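Local coordinates for protein glutathione S-transferase (Agrobacterium tumefaciens, PDB 2YCD) that probably conjugates glutathione to electrophilic compounds, with a likely part in herbicide detoxification, and binds S-(p-nitrobenzyl)glutathione, at residues T18-E23 / R52-E57; V45-H50 / Q95-L100. All coordinates share one frame; numbering follows the deposited sequence. Where two conformers were deposited one is given.

Contact 1: residues T18-E23 / R52-E57; sequences TITVFE and RRLSFE. With GTB (S-(p-nitrobenzyl)glutathione), chain B.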
ATOM      1  N   THR A  18     -22.150  -5.558   0.438  1.00  9.32           N
ATOM      2  CA  THR A  18     -22.385  -4.882  -0.826  1.00  9.08           C
ATOM      3  C   THR A  18     -21.135  -4.070  -1.185  1.00  9.69           C
ATOM      4  O   THR A  18     -20.617  -3.325  -0.355  1.00 10.31           O
ATOM      5  CB  THR A  18     -23.595  -3.932  -0.737  1.00  9.87           C
ATOM      6  OG1 THR A  18     -24.756  -4.713  -0.426  1.00 11.38           O
ATOM      7  CG2 THR A  18     -23.806  -3.205  -2.068  1.00 12.32           C
ATOM      8  N   ILE A  19     -20.644  -4.236  -2.406  1.00  8.73           N
ATOM      9  CA  ILE A  19     -19.474  -3.495  -2.853  0.69  9.14           C
ATOM     10  C   ILE A  19     -19.807  -2.553  -3.998  1.00  9.04           C
ATOM     11  O   ILE A  19     -20.688  -2.835  -4.820  1.00 11.05           O
ATOM     12  CB  ILE A  19     -18.327  -4.428  -3.238  0.69 12.35           C
ATOM     13  CG1 ILE A  19     -18.661  -5.199  -4.500  0.69  8.19           C
ATOM     14  CG2 ILE A  19     -17.981  -5.368  -2.056  0.69 10.79           C
ATOM     15  CD1 ILE A  19     -17.499  -6.053  -4.995  0.69 11.89           C
ATOM     16  N   THR A  20     -19.138  -1.416  -4.046  1.00  9.34           N
ATOM     17  CA  THR A  20     -19.356  -0.495  -5.160  1.00 10.06           C
ATOM     18  C   THR A  20     -18.401  -0.797  -6.302  1.00  9.60           C
ATOM     19  O   THR A  20     -17.237  -1.183  -6.087  1.00 12.05           O
ATOM     20  CB  THR A  20     -19.195   0.967  -4.741  1.00 10.24           C
ATOM     21  OG1 THR A  20     -17.927   1.117  -4.081  1.00 11.75           O
ATOM     22  CG2 THR A  20     -20.339   1.414  -3.805  1.00 13.96           C
ATOM     23  N   VAL A  21     -18.904  -0.629  -7.523  1.00  9.21           N
ATOM     24  CA  VAL A  21     -18.173  -0.964  -8.750  1.00 11.05           C
ATOM     25  C   VAL A  21     -18.559   0.054  -9.821  1.00 11.49           C
ATOM     26  O   VAL A  21     -19.554   0.760  -9.661  1.00 11.54           O
ATOM     27  CB  VAL A  21     -18.516  -2.386  -9.266  1.00 11.07           C
ATOM     28  CG1 VAL A  21     -18.307  -3.427  -8.160  1.00 11.72           C
ATOM     29  CG2 VAL A  21     -19.954  -2.452  -9.814  1.00 13.12           C
ATOM     30  N   PHE A  22     -17.766   0.160 -10.884  1.00 11.53           N
ATOM     31  CA  PHE A  22     -18.135   1.025 -12.010  1.00 12.43           C
ATOM     32  C   PHE A  22     -19.382   0.473 -12.703  1.00 11.25           C
ATOM     33  O   PHE A  22     -19.478  -0.727 -12.968  1.00 12.78           O
ATOM     34  CB  PHE A  22     -17.031   1.064 -13.081  1.00 13.12           C
ATOM     35  CG  PHE A  22     -15.789   1.831 -12.705  1.00 12.36           C
ATOM     36  CD1 PHE A  22     -15.795   3.218 -12.647  1.00 12.90           C
ATOM     37  CD2 PHE A  22     -14.594   1.159 -12.513  1.00 11.18           C
ATOM     38  CE1 PHE A  22     -14.634   3.923 -12.350  1.00 14.91           C
ATOM     39  CE2 PHE A  22     -13.426   1.850 -12.206  1.00 13.60           C
ATOM     40  CZ  PHE A  22     -13.442   3.233 -12.126  1.00 14.07           C
ATOM     41  N   GLU A  23     -20.323   1.351 -13.030  1.00 13.07           N
ATOM     42  CA  GLU A  23     -21.391   0.981 -13.954  1.00 15.90           C
ATOM     43  C   GLU A  23     -20.827   0.677 -15.344  1.00 13.05           C
ATOM     44  O   GLU A  23     -21.216  -0.305 -15.969  1.00 16.01           O
ATOM     45  CB  GLU A  23     -22.447   2.083 -14.018  1.00 16.71           C
ATOM     46  CG  GLU A  23     -23.676   1.709 -14.828  1.00 20.53           C
ATOM     47  CD  GLU A  23     -24.742   2.778 -14.752  1.00 37.85           C
ATOM     48  OE1 GLU A  23     -24.408   3.955 -14.996  1.00 32.75           O
ATOM     49  OE2 GLU A  23     -25.904   2.446 -14.431  1.00 48.39           O
ATOM     50  N   ARG A  52     -23.251  -2.443  -6.034  1.00 11.36           N
ATOM     51  CA  ARG A  52     -23.917  -1.200  -6.358  0.53 12.47           C
ATOM     52  C   ARG A  52     -23.107  -0.524  -7.456  1.00 11.85           C
ATOM     53  O   ARG A  52     -21.949  -0.158  -7.241  1.00 11.70           O
ATOM     54  CB  ARG A  52     -24.011  -0.313  -5.114  0.53 12.67           C
ATOM     55  CG  ARG A  52     -24.730   0.994  -5.331  0.53 13.69           C
ATOM     56  CD  ARG A  52     -25.323   1.525  -4.020  0.53 19.70           C
ATOM     57  NE  ARG A  52     -24.307   1.752  -2.995  0.53 20.24           N
ATOM     58  CZ  ARG A  52     -23.704   2.919  -2.791  0.53 22.50           C
ATOM     59  NH1 ARG A  52     -24.015   3.961  -3.547  0.53 21.85           N
ATOM     60  NH2 ARG A  52     -22.791   3.044  -1.833  0.53 15.55           N
ATOM     61  N   ARG A  53     -23.708  -0.391  -8.636  1.00 12.15           N
ATOM     62  CA  ARG A  53     -23.016   0.183  -9.785  1.00 13.44           C
ATOM     63  C   ARG A  53     -23.087   1.703  -9.770  1.00 16.07           C
ATOM     64  O   ARG A  53     -24.165   2.282  -9.607  1.00 20.35           O
ATOM     65  CB  ARG A  53     -23.649  -0.335 -11.078  1.00 14.70           C
ATOM     66  CG  ARG A  53     -23.532  -1.839 -11.292  1.00 18.28           C
ATOM     67  CD  ARG A  53     -24.352  -2.282 -12.513  1.00 21.14           C
ATOM     68  NE  ARG A  53     -25.763  -1.937 -12.359  1.00 34.13           N
ATOM     69  CZ  ARG A  53     -26.630  -1.851 -13.365  1.00 58.69           C
ATOM     70  NH1 ARG A  53     -26.239  -2.084 -14.614  1.00 44.04           N
ATOM     71  NH2 ARG A  53     -27.892  -1.526 -13.120  1.00 54.62           N
ATOM     72  N   LEU A  54     -21.945   2.356  -9.939  1.00 13.01           N
ATOM     73  CA  LEU A  54     -21.883   3.809  -9.897  1.00 14.39           C
ATOM     74  C   LEU A  54     -21.458   4.371 -11.236  1.00 18.99           C
ATOM     75  O   LEU A  54     -20.462   3.939 -11.814  1.00 16.08           O
ATOM     76  CB  LEU A  54     -20.882   4.279  -8.838  1.00 13.42           C
ATOM     77  CG  LEU A  54     -21.204   3.858  -7.401  1.00 15.42           C
ATOM     78  CD1 LEU A  54     -20.160   4.434  -6.459  1.00 17.38           C
ATOM     79  CD2 LEU A  54     -22.600   4.336  -7.027  1.00 19.36           C
ATOM     80  N   SER A  55     -22.212   5.352 -11.720  1.00 17.40           N
ATOM     81  CA  SER A  55     -21.789   6.113 -12.883  1.00 18.01           C
ATOM     82  C   SER A  55     -20.629   7.010 -12.480  1.00 18.43           C
ATOM     83  O   SER A  55     -20.418   7.278 -11.296  1.00 18.68           O
ATOM     84  CB  SER A  55     -22.955   6.959 -13.418  1.00 23.11           C
ATOM     85  OG  SER A  55     -23.290   8.002 -12.511  1.00 21.77           O
ATOM     86  N   PHE A  56     -19.865   7.476 -13.459  1.00 24.84           N
ATOM     87  CA  PHE A  56     -18.742   8.362 -13.166  1.00 25.94           C
ATOM     88  C   PHE A  56     -19.211   9.616 -12.441  1.00 20.53           C
ATOM     89  O   PHE A  56     -18.530  10.123 -11.555  1.00 27.67           O
ATOM     90  CB  PHE A  56     -17.992   8.730 -14.450  1.00 36.41           C
ATOM     91  CG  PHE A  56     -17.372   7.550 -15.144  1.00 38.93           C
ATOM     92  CD1 PHE A  56     -16.389   6.802 -14.519  1.00 30.96           C
ATOM     93  CD2 PHE A  56     -17.771   7.185 -16.416  1.00 42.93           C
ATOM     94  CE1 PHE A  56     -15.816   5.718 -15.150  1.00 28.00           C
ATOM     95  CE2 PHE A  56     -17.200   6.099 -17.053  1.00 46.52           C
ATOM     96  CZ  PHE A  56     -16.219   5.365 -16.417  1.00 35.56           C
ATOM     97  N   GLU A  57     -20.394  10.094 -12.809  1.00 28.06           N
ATOM     98  CA  GLU A  57     -20.981  11.262 -12.162  1.00 30.19           C
ATOM     99  C   GLU A  57     -21.389  10.964 -10.718  1.00 21.10           C
ATOM    100  O   GLU A  57     -21.181  11.774  -9.828  1.00 22.30           O
ATOM    101  CB  GLU A  57     -22.194  11.751 -12.956  1.00 32.19           C
ATOM    102  CG  GLU A  57     -21.864  12.307 -14.336  1.00 42.94           C
ATOM    103  CD  GLU A  57     -21.457  11.238 -15.348  1.00 60.96           C
ATOM    104  OE1 GLU A  57     -21.910  10.072 -15.240  1.00 45.26           O
ATOM    105  OE2 GLU A  57     -20.678  11.576 -16.264  1.00 64.30           O
TER
HETATM  106  N1  GTB B 501      -6.126   2.612  -2.859  1.00  8.55           N
HETATM  107  CA1 GTB B 501      -7.465   2.416  -3.432  1.00  7.62           C
HETATM  108  C1  GTB B 501      -7.861   0.964  -3.341  1.00  7.97           C
HETATM  109  O11 GTB B 501      -6.965   0.114  -3.530  1.00  8.73           O
HETATM  110  O12 GTB B 501      -9.055   0.667  -3.100  1.00  9.39           O
HETATM  111  CB1 GTB B 501      -7.454   2.929  -4.881  1.00  9.19           C
HETATM  112  CG1 GTB B 501      -8.853   2.886  -5.490  1.00 11.16           C
HETATM  113  CD1 GTB B 501      -8.845   3.278  -6.955  1.00 10.41           C
HETATM  114  OE1 GTB B 501      -7.788   3.610  -7.493  1.00 12.95           O
HETATM  115  N2  GTB B 501     -10.016   3.219  -7.585  1.00  9.57           N
HETATM  116  CA2 GTB B 501     -10.159   3.553  -9.003  1.00 10.07           C
HETATM  117  C2  GTB B 501     -11.245   4.558  -9.232  1.00 12.39           C
HETATM  118  O2  GTB B 501     -12.281   4.555  -8.570  1.00 10.83           O
HETATM  119  CB2 GTB B 501     -10.621   2.294  -9.763  1.00  9.79           C
HETATM  120  SG2 GTB B 501      -9.440   0.988  -9.816  1.00 12.60           S
HETATM  121  N3  GTB B 501     -11.023   5.439 -10.210  1.00 13.82           N
HETATM  122  CA3 GTB B 501     -11.974   6.453 -10.636  1.00 15.52           C
HETATM  123  C3  GTB B 501     -11.576   7.855 -10.276  1.00 23.30           C
HETATM  124  O31 GTB B 501     -10.464   8.063  -9.753  1.00 26.19           O
HETATM  125  O32 GTB B 501     -12.413   8.752 -10.530  1.00 26.57           O
HETATM  126  C'  GTB B 501      -8.102   1.579 -10.809  1.00 14.42           C
HETATM  127  C1' GTB B 501      -8.214   1.147 -12.248  1.00 18.44           C
HETATM  128  C2' GTB B 501      -8.811   1.982 -13.179  1.00 26.49           C
HETATM  129  C3' GTB B 501      -8.904   1.580 -14.510  1.00 28.95           C
HETATM  130  C4' GTB B 501      -8.393   0.344 -14.901  1.00 21.26           C
HETATM  131  N41 GTB B 501      -8.478  -0.058 -16.248  1.00 28.38           N
HETATM  132  O41 GTB B 501      -7.941  -1.093 -16.636  1.00 21.74           O
HETATM  133  O42 GTB B 501      -9.083   0.649 -17.031  1.00 29.56           O
HETATM  134  C5' GTB B 501      -7.789  -0.482 -13.964  1.00 22.01           C
HETATM  135  C6' GTB B 501      -7.692  -0.081 -12.635  1.00 18.20           C
HETATM  136  O   HOH W   1     -23.620  -2.082 -15.813  1.00 23.21           O
HETATM  137  O   HOH W   2     -26.474   3.168 -11.067  1.00 36.02           O

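Contact 2: residues V45-H50 / Q95-L100; sequences VGQPYH and QHHSGL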
ATOM      1  N   VAL A  45     -13.819 -17.521  -0.293  1.00 10.87           N
ATOM      2  CA  VAL A  45     -14.356 -17.907   1.014  1.00 11.53           C
ATOM      3  C   VAL A  45     -15.829 -18.344   0.940  1.00 12.60           C
ATOM      4  O   VAL A  45     -16.391 -18.801   1.945  1.00 14.99           O
ATOM      5  CB  VAL A  45     -14.141 -16.813   2.103  1.00 11.14           C
ATOM      6  CG1 VAL A  45     -12.652 -16.434   2.206  1.00 14.46           C
ATOM      7  CG2 VAL A  45     -14.999 -15.576   1.843  1.00 10.88           C
ATOM      8  N   GLY A  46     -16.449 -18.238  -0.234  1.00 11.81           N
ATOM      9  CA  GLY A  46     -17.821 -18.687  -0.416  1.00 12.74           C
ATOM     10  C   GLY A  46     -18.836 -17.754   0.226  1.00 17.18           C
ATOM     11  O   GLY A  46     -19.879 -18.192   0.709  1.00 18.74           O
ATOM     12  N   GLN A  47     -18.542 -16.459   0.233  1.00 12.15           N
ATOM     13  CA  GLN A  47     -19.472 -15.458   0.764  1.00 10.85           C
ATOM     14  C   GLN A  47     -20.290 -14.789  -0.350  1.00 12.21           C
ATOM     15  O   GLN A  47     -19.738 -14.036  -1.153  1.00 13.64           O
ATOM     16  CB  GLN A  47     -18.698 -14.388   1.532  1.00 12.12           C
ATOM     17  CG  GLN A  47     -19.554 -13.204   1.957  1.00 11.64           C
ATOM     18  CD  GLN A  47     -20.576 -13.597   2.988  1.00 13.91           C
ATOM     19  OE1 GLN A  47     -20.220 -14.061   4.073  1.00 16.90           O
ATOM     20  NE2 GLN A  47     -21.855 -13.439   2.652  1.00 14.50           N
ATOM     21  N   PRO A  48     -21.619 -15.036  -0.402  1.00 11.72           N
ATOM     22  CA  PRO A  48     -22.450 -14.301  -1.367  1.00 12.03           C
ATOM     23  C   PRO A  48     -22.376 -12.794  -1.137  1.00 10.64           C
ATOM     24  O   PRO A  48     -22.231 -12.346  -0.002  1.00 11.21           O
ATOM     25  CB  PRO A  48     -23.877 -14.817  -1.090  1.00 13.08           C
ATOM     26  CG  PRO A  48     -23.678 -16.119  -0.358  1.00 17.02           C
ATOM     27  CD  PRO A  48     -22.408 -15.969   0.429  1.00 12.50           C
ATOM     28  N   TYR A  49     -22.436 -12.019  -2.211  1.00 10.43           N
ATOM     29  CA  TYR A  49     -22.333 -10.575  -2.083  1.00 10.23           C
ATOM     30  C   TYR A  49     -23.169  -9.890  -3.154  1.00  9.32           C
ATOM     31  O   TYR A  49     -23.722 -10.539  -4.078  1.00 11.69           O
ATOM     32  CB  TYR A  49     -20.860 -10.120  -2.155  1.00 11.32           C
ATOM     33  CG  TYR A  49     -20.224 -10.314  -3.520  1.00  8.08           C
ATOM     34  CD1 TYR A  49     -19.679 -11.538  -3.890  1.00  9.63           C
ATOM     35  CD2 TYR A  49     -20.174  -9.275  -4.439  1.00  8.37           C
ATOM     36  CE1 TYR A  49     -19.091 -11.728  -5.140  1.00  9.35           C
ATOM     37  CE2 TYR A  49     -19.585  -9.455  -5.700  1.00 10.69           C
ATOM     38  CZ  TYR A  49     -19.068 -10.689  -6.044  1.00  8.92           C
ATOM     39  OH  TYR A  49     -18.491 -10.858  -7.287  1.00 10.28           O
ATOM     40  N   HIS A  50     -23.263  -8.578  -3.027  1.00  9.70           N
ATOM     41  CA  HIS A  50     -24.052  -7.749  -3.921  1.00  9.39           C
ATOM     42  C   HIS A  50     -23.213  -6.587  -4.395  1.00  9.68           C
ATOM     43  O   HIS A  50     -22.197  -6.246  -3.766  1.00  9.84           O
ATOM     44  CB  HIS A  50     -25.316  -7.251  -3.199  1.00 10.86           C
ATOM     45  CG  HIS A  50     -26.056  -8.349  -2.518  1.00  9.77           C
ATOM     46  ND1 HIS A  50     -26.940  -9.169  -3.186  1.00 11.70           N
ATOM     47  CD2 HIS A  50     -25.975  -8.835  -1.255  1.00  9.68           C
ATOM     48  CE1 HIS A  50     -27.400 -10.085  -2.358  1.00 12.50           C
ATOM     49  NE2 HIS A  50     -26.829  -9.906  -1.176  1.00 12.98           N
ATOM     50  N   GLN A  95      -9.683 -12.186   7.395  1.00 14.14           N
ATOM     51  CA  GLN A  95      -9.556 -12.309   8.849  1.00 17.07           C
ATOM     52  C   GLN A  95     -10.765 -13.015   9.464  1.00 21.14           C
ATOM     53  O   GLN A  95     -10.668 -13.578  10.558  1.00 25.52           O
ATOM     54  CB  GLN A  95      -9.364 -10.930   9.506  1.00 18.56           C
ATOM     55  CG  GLN A  95      -8.037 -10.223   9.197  1.00 20.81           C
ATOM     56  CD  GLN A  95      -6.857 -10.725  10.026  1.00 34.59           C
ATOM     57  OE1 GLN A  95      -7.013 -11.575  10.898  1.00 30.30           O
ATOM     58  NE2 GLN A  95      -5.667 -10.193   9.748  1.00 34.68           N
ATOM     59  N   HIS A  96     -11.903 -12.992   8.777  1.00 20.32           N
ATOM     60  CA  HIS A  96     -13.137 -13.493   9.374  1.00 21.45           C
ATOM     61  C   HIS A  96     -13.717 -14.717   8.683  1.00 24.96           C
ATOM     62  O   HIS A  96     -14.797 -15.193   9.033  1.00 29.70           O
ATOM     63  CB  HIS A  96     -14.160 -12.370   9.501  1.00 28.66           C
ATOM     64  CG  HIS A  96     -13.754 -11.323  10.488  1.00 31.83           C
ATOM     65  ND1 HIS A  96     -13.192 -10.122  10.113  1.00 32.81           N
ATOM     66  CD2 HIS A  96     -13.788 -11.319  11.840  1.00 39.09           C
ATOM     67  CE1 HIS A  96     -12.916  -9.414  11.194  1.00 28.83           C
ATOM     68  NE2 HIS A  96     -13.269 -10.116  12.255  1.00 48.76           N
ATOM     69  N   HIS A  97     -12.982 -15.230   7.705  1.00 20.68           N
ATOM     70  CA  HIS A  97     -13.305 -16.493   7.065  1.00 20.80           C
ATOM     71  C   HIS A  97     -12.053 -17.360   7.078  1.00 24.09           C
ATOM     72  O   HIS A  97     -10.985 -16.905   7.491  1.00 34.93           O
ATOM     73  CB  HIS A  97     -13.760 -16.257   5.617  1.00 19.53           C
ATOM     74  CG  HIS A  97     -15.011 -15.445   5.494  1.00 19.72           C
ATOM     75  ND1 HIS A  97     -16.262 -16.016   5.384  1.00 30.85           N
ATOM     76  CD2 HIS A  97     -15.207 -14.106   5.451  1.00 24.81           C
ATOM     77  CE1 HIS A  97     -17.172 -15.065   5.282  1.00 29.50           C
ATOM     78  NE2 HIS A  97     -16.558 -13.895   5.321  1.00 35.87           N
ATOM     79  N   SER A  98     -12.165 -18.608   6.639  1.00 23.44           N
ATOM     80  CA  SER A  98     -10.992 -19.464   6.532  0.50 22.30           C
ATOM     81  C   SER A  98     -10.584 -19.625   5.069  1.00 20.35           C
ATOM     82  O   SER A  98     -11.424 -19.537   4.172  1.00 27.00           O
ATOM     83  CB  SER A  98     -11.255 -20.833   7.164  0.50 30.22           C
ATOM     84  OG  SER A  98     -12.202 -21.566   6.407  0.50 24.90           O
ATOM     85  N   GLY A  99      -9.288 -19.842   4.834  1.00 20.50           N
ATOM     86  CA  GLY A  99      -8.810 -20.129   3.495  1.00 23.54           C
ATOM     87  C   GLY A  99      -7.983 -19.064   2.799  1.00 22.72           C
ATOM     88  O   GLY A  99      -7.501 -19.290   1.684  1.00 26.29           O
ATOM     89  N   LEU A 100      -7.818 -17.910   3.433  1.00 14.63           N
ATOM     90  CA  LEU A 100      -7.031 -16.828   2.834  1.00 12.38           C
ATOM     91  C   LEU A 100      -5.855 -16.346   3.693  1.00 11.80           C
ATOM     92  O   LEU A 100      -4.985 -15.625   3.199  1.00 11.66           O
ATOM     93  CB  LEU A 100      -7.932 -15.641   2.479  1.00 10.26           C
ATOM     94  CG  LEU A 100      -8.887 -15.862   1.290  1.00 12.31           C
ATOM     95  CD1 LEU A 100      -9.716 -14.627   1.007  1.00 13.53           C
ATOM     96  CD2 LEU A 100      -8.124 -16.284   0.043  1.00 13.24           C
TER

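Contact 1: residues T18-E23 / R52-E57
Two phenyl rings, F22 at the end of strand 18-22 and F56 just past strand 50-54, meet beyond the last bridge of a parallel strand pair. Their CE1 atoms approach to 3.5 Å in an oblique pairing, the planes inclined at 56°. F22 CE1 lies at the edge of the F56 ring, near its plane. The CA-CB bond of F22 leads away from 52-57; chi1 of -72° sets CG beside the backbone N, and the ring end returns toward F56. The same ring also meets the ligand: F22 CE2 lies 3.7 Å from CB2 of S-(p-nitrobenzyl)glutathione, on the cysteinyl part.

Behind the rings, four backbone bonds join the strands in parallel register. R52 N donates to I19 O, V21 N to R52 O, L54 N to V21 O at 2.9 Å and nearly along the C=O axis, and E23 N to L54 O. The last is the straightest at its hydrogen (173°), yet E23 N stands well above the carbonyl plane of L54.

On one face T20 and R52 run side by side, T20 CG2 resting over the guanidinium, 3.5 Å from R52 NH2; T20 OG1 turns instead to S75 N. On the other face V21 CG2 meets R53 CG. E23 OE2 and R53 NH1 are 4.5 Å apart, with the oxygen over the guanidinium face, so no N-H points at it; a water instead links E23 O to R53 NH1.

S55 OG caps A58 N at the start of helix 56-59, whose M59 touches F22 and L54. Strand 18-22 lies between strand 50-54 and antiparallel strand 75-78, with helix 35-45 packed on I19 and V21.

Contact 2: residues V45-H50 / Q95-L100
V45 meets the imidazole of H97 through a methyl group: V45 CG2 lies 3.8 Å from the ring centroid and 14° off the ring normal, a CH-pi contact over one face. Its other methyl, V45 CG1, reaches H97 CB and L100 CD1, the latter at 3.7 Å. At the ring edge, Q47 OE1 approaches H97 CE1 to 3.4 Å, with amide and imidazole planes 67° apart.

The torsions explain these placements. V45 CG2 occupies the crowded position between N and the carbonyl carbon, leaving CG1 for L100. In Q47, CG is anti to the backbone N and the chain bends at chi2 (67°); Q47 NE2 then donates to P48 O at 2.9 Å, in the carbonyl plane and on a lone pair, which fixes how the amide is turned.

Further out, V45 also packs on I93 of helix 86-96, and L100 on A41 of helix 35-45. G46, with positive phi, turns the chain out of helix 35-45, bringing Q47 N to L42 O and G46 N to E43 O: a Schellman motif, here leading from the helix of a beta-alpha-beta unit toward its second strand.

In the fold
Contact 1 lies in the thioredoxin-like domain of the glutathione transferase fold; contact 2 joins that domain's helix 35-45 to the end of helix 86-96 and the loop beyond. Their segments alternate along the chain: strand 18-22, helix 35-45, the 45-50 turn, then strand 50-54 make one beta-alpha-beta unit. The centres of contacts 1 and 2 are about 21 Å apart, yet they join where 45-50 runs into the sheet. There I19 N and H50 O, 2.9 Å apart, probably form a hydrogen bond, and I19 CD1 packs on Y49 CE2 at 4.1 Å. Contact 1 supplies F22 to the ligand pocket, where E85 and S86 hydrogen-bond the ligand, as does T121 of the second subunit; contact 2 lies away from the ligand.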